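PDB 2ZWR: metallo-beta-lactamase superfamily protein from Thermus thermophilus, which probably acts as a metal-dependent hydrolase of the metallo-beta-lactamase superfamily, binding two metal ions, here zinc, in its central site. Local coordinates for residues L190-E193 / A194-P198. Residues are numbered along the deposited sequence; the frame is centred on the assembly and turned at random.
Sequences LGLE and ARTNP
The carboxylate of E193 and the carboxamide of N197 stand almost perpendicular, their planes 88° apart. N197 ND2 reaches E193 OE2 at 2.8 Å on the anti side of the carboxylate, 18° out of its plane. N197 CB lies 3.3 Å from E193 OE2. A bend at chi2 folds the E193 carboxylate back alongside the helix toward N197. Both flat groups have further partners: E193 OE1 takes a salt bridge from R148 NE and a hydrogen bond with T188 OG1, OE2 also accepts from G149 N, N197 ND2 also donates to S150 O, and N197 OD1 accepts from F199 N. Each oxygen of this buried carboxylate thus has two partners, and R148 would be expected to favour its ionised form. The contact spans the short C-terminal helix 190-196 and the first residues after it; the helix follows edge strand 188-189 of one of the two mixed sheets of the metallo-beta-lactamase fold, and through E193 and N197 it is tied to the small hairpin of strands 146-147 and 150-151. N197, the first residue to leave helical geometry, still gives its N to E193 O at 2.9 Å. One residue earlier, T196 turns OG1 between its backbone N and carbonyl carbon (chi1 58°), and the hydroxyl donates to L192 O at 2.8 Å from above the carbonyl plane. T196 CG2 meanwhile touches L192 CD1 at 3.8 Å on the exposed side of the helix.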
ATOM      1  N   LEU A 190     -11.178  -6.463 -10.432  1.00 11.66           N
ATOM      2  CA  LEU A 190     -11.913  -7.350  -9.550  1.00 12.37           C
ATOM      3  C   LEU A 190     -12.648  -8.431 -10.348  1.00 12.66           C
ATOM      4  O   LEU A 190     -12.728  -9.572  -9.911  1.00 12.85           O
ATOM      5  CB  LEU A 190     -12.861  -6.573  -8.641  1.00 12.14           C
ATOM      6  CG  LEU A 190     -12.218  -5.745  -7.522  1.00 12.28           C
ATOM      7  CD1 LEU A 190     -13.303  -5.048  -6.705  1.00 13.27           C
ATOM      8  CD2 LEU A 190     -11.335  -6.598  -6.602  1.00 11.01           C
ATOM      9  N   GLY A 191     -13.150  -8.067 -11.528  1.00 13.07           N
ATOM     10  CA  GLY A 191     -13.858  -9.004 -12.410  1.00 13.31           C
ATOM     11  C   GLY A 191     -12.964 -10.113 -12.966  1.00 13.30           C
ATOM     12  O   GLY A 191     -13.364 -11.268 -13.016  1.00 12.81           O
ATOM     13  N   LEU A 192     -11.752  -9.762 -13.384  1.00 13.59           N
ATOM     14  CA  LEU A 192     -10.802 -10.764 -13.855  1.00 14.14           C
ATOM     15  C   LEU A 192     -10.469 -11.779 -12.756  1.00 14.60           C
ATOM     16  O   LEU A 192     -10.453 -12.983 -13.002  1.00 15.10           O
ATOM     17  CB  LEU A 192      -9.520 -10.118 -14.401  1.00 13.89           C
ATOM     18  CG  LEU A 192      -8.323 -11.048 -14.721  1.00 13.99           C
ATOM     19  CD1 LEU A 192      -8.663 -12.136 -15.764  1.00 12.71           C
ATOM     20  CD2 LEU A 192      -7.115 -10.244 -15.187  1.00 13.66           C
ATOM     21  N   GLU A 193     -10.198 -11.295 -11.552  1.00 15.11           N
ATOM     22  CA  GLU A 193      -9.893 -12.193 -10.437  1.00 15.81           C
ATOM     23  C   GLU A 193     -11.100 -13.044 -10.033  1.00 16.49           C
ATOM     24  O   GLU A 193     -10.941 -14.213  -9.673  1.00 16.55           O
ATOM     25  CB  GLU A 193      -9.308 -11.430  -9.235  1.00 15.52           C
ATOM     26  CG  GLU A 193      -7.963 -10.748  -9.520  1.00 14.79           C
ATOM     27  CD  GLU A 193      -6.946 -11.678 -10.180  1.00 14.96           C
ATOM     28  OE1 GLU A 193      -6.431 -11.321 -11.262  1.00 14.20           O
ATOM     29  OE2 GLU A 193      -6.674 -12.777  -9.628  1.00 16.06           O
ATOM     30  N   ALA A 194     -12.300 -12.475 -10.110  1.00 17.25           N
ATOM     31  CA  ALA A 194     -13.524 -13.260  -9.889  1.00 18.61           C
ATOM     32  C   ALA A 194     -13.597 -14.482 -10.819  1.00 19.35           C
ATOM     33  O   ALA A 194     -14.105 -15.532 -10.435  1.00 19.82           O
ATOM     34  CB  ALA A 194     -14.779 -12.385 -10.046  1.00 18.32           C
ATOM     35  N   ARG A 195     -13.061 -14.336 -12.031  1.00 20.28           N
ATOM     36  CA  ARG A 195     -13.074 -15.398 -13.030  1.00 20.99           C
ATOM     37  C   ARG A 195     -11.885 -16.363 -12.968  1.00 21.09           C
ATOM     38  O   ARG A 195     -12.014 -17.517 -13.376  1.00 21.65           O
ATOM     39  CB  ARG A 195     -13.184 -14.801 -14.442  1.00 21.15           C
ATOM     40  CG  ARG A 195     -14.599 -14.298 -14.833  1.00 23.43           C
ATOM     41  CD  ARG A 195     -15.618 -15.438 -15.042  1.00 26.10           C
ATOM     42  NE  ARG A 195     -16.755 -15.029 -15.877  1.00 28.95           N
ATOM     43  CZ  ARG A 195     -18.028 -14.963 -15.485  1.00 29.12           C
ATOM     44  NH1 ARG A 195     -18.372 -15.282 -14.246  1.00 29.55           N
ATOM     45  NH2 ARG A 195     -18.967 -14.578 -16.346  1.00 29.23           N
ATOM     46  N   THR A 196     -10.736 -15.909 -12.466  1.00 21.17           N
ATOM     47  CA  THR A 196      -9.489 -16.668 -12.616  1.00 21.00           C
ATOM     48  C   THR A 196      -8.711 -17.002 -11.345  1.00 21.21           C
ATOM     49  O   THR A 196      -7.877 -17.913 -11.363  1.00 21.50           O
ATOM     50  CB  THR A 196      -8.489 -15.929 -13.509  1.00 21.12           C
ATOM     51  OG1 THR A 196      -8.223 -14.639 -12.939  1.00 21.06           O
ATOM     52  CG2 THR A 196      -9.015 -15.786 -14.926  1.00 21.30           C
ATOM     53  N   ASN A 197      -8.927 -16.253 -10.269  1.00 20.84           N
ATOM     54  CA  ASN A 197      -8.134 -16.449  -9.053  1.00 20.35           C
ATOM     55  C   ASN A 197      -8.444 -17.773  -8.334  1.00 20.68           C
ATOM     56  O   ASN A 197      -9.585 -17.996  -7.904  1.00 20.19           O
ATOM     57  CB  ASN A 197      -8.303 -15.265  -8.100  1.00 20.12           C
ATOM     58  CG  ASN A 197      -7.159 -15.143  -7.100  1.00 19.04           C
ATOM     59  OD1 ASN A 197      -6.884 -16.059  -6.330  1.00 17.78           O
ATOM     60  ND2 ASN A 197      -6.501 -13.996  -7.102  1.00 18.35           N
ATOM     61  N   PRO A 198      -7.420 -18.639  -8.173  1.00 20.92           N
ATOM     62  CA  PRO A 198      -7.601 -19.938  -7.524  1.00 21.80           C
ATOM     63  C   PRO A 198      -7.991 -19.864  -6.041  1.00 22.89           C
ATOM     64  O   PRO A 198      -8.487 -20.853  -5.491  1.00 22.98           O
ATOM     65  CB  PRO A 198      -6.234 -20.604  -7.689  1.00 21.70           C
ATOM     66  CG  PRO A 198      -5.282 -19.483  -7.842  1.00 21.36           C
ATOM     67  CD  PRO A 198      -6.022 -18.433  -8.592  1.00 20.98           C
TER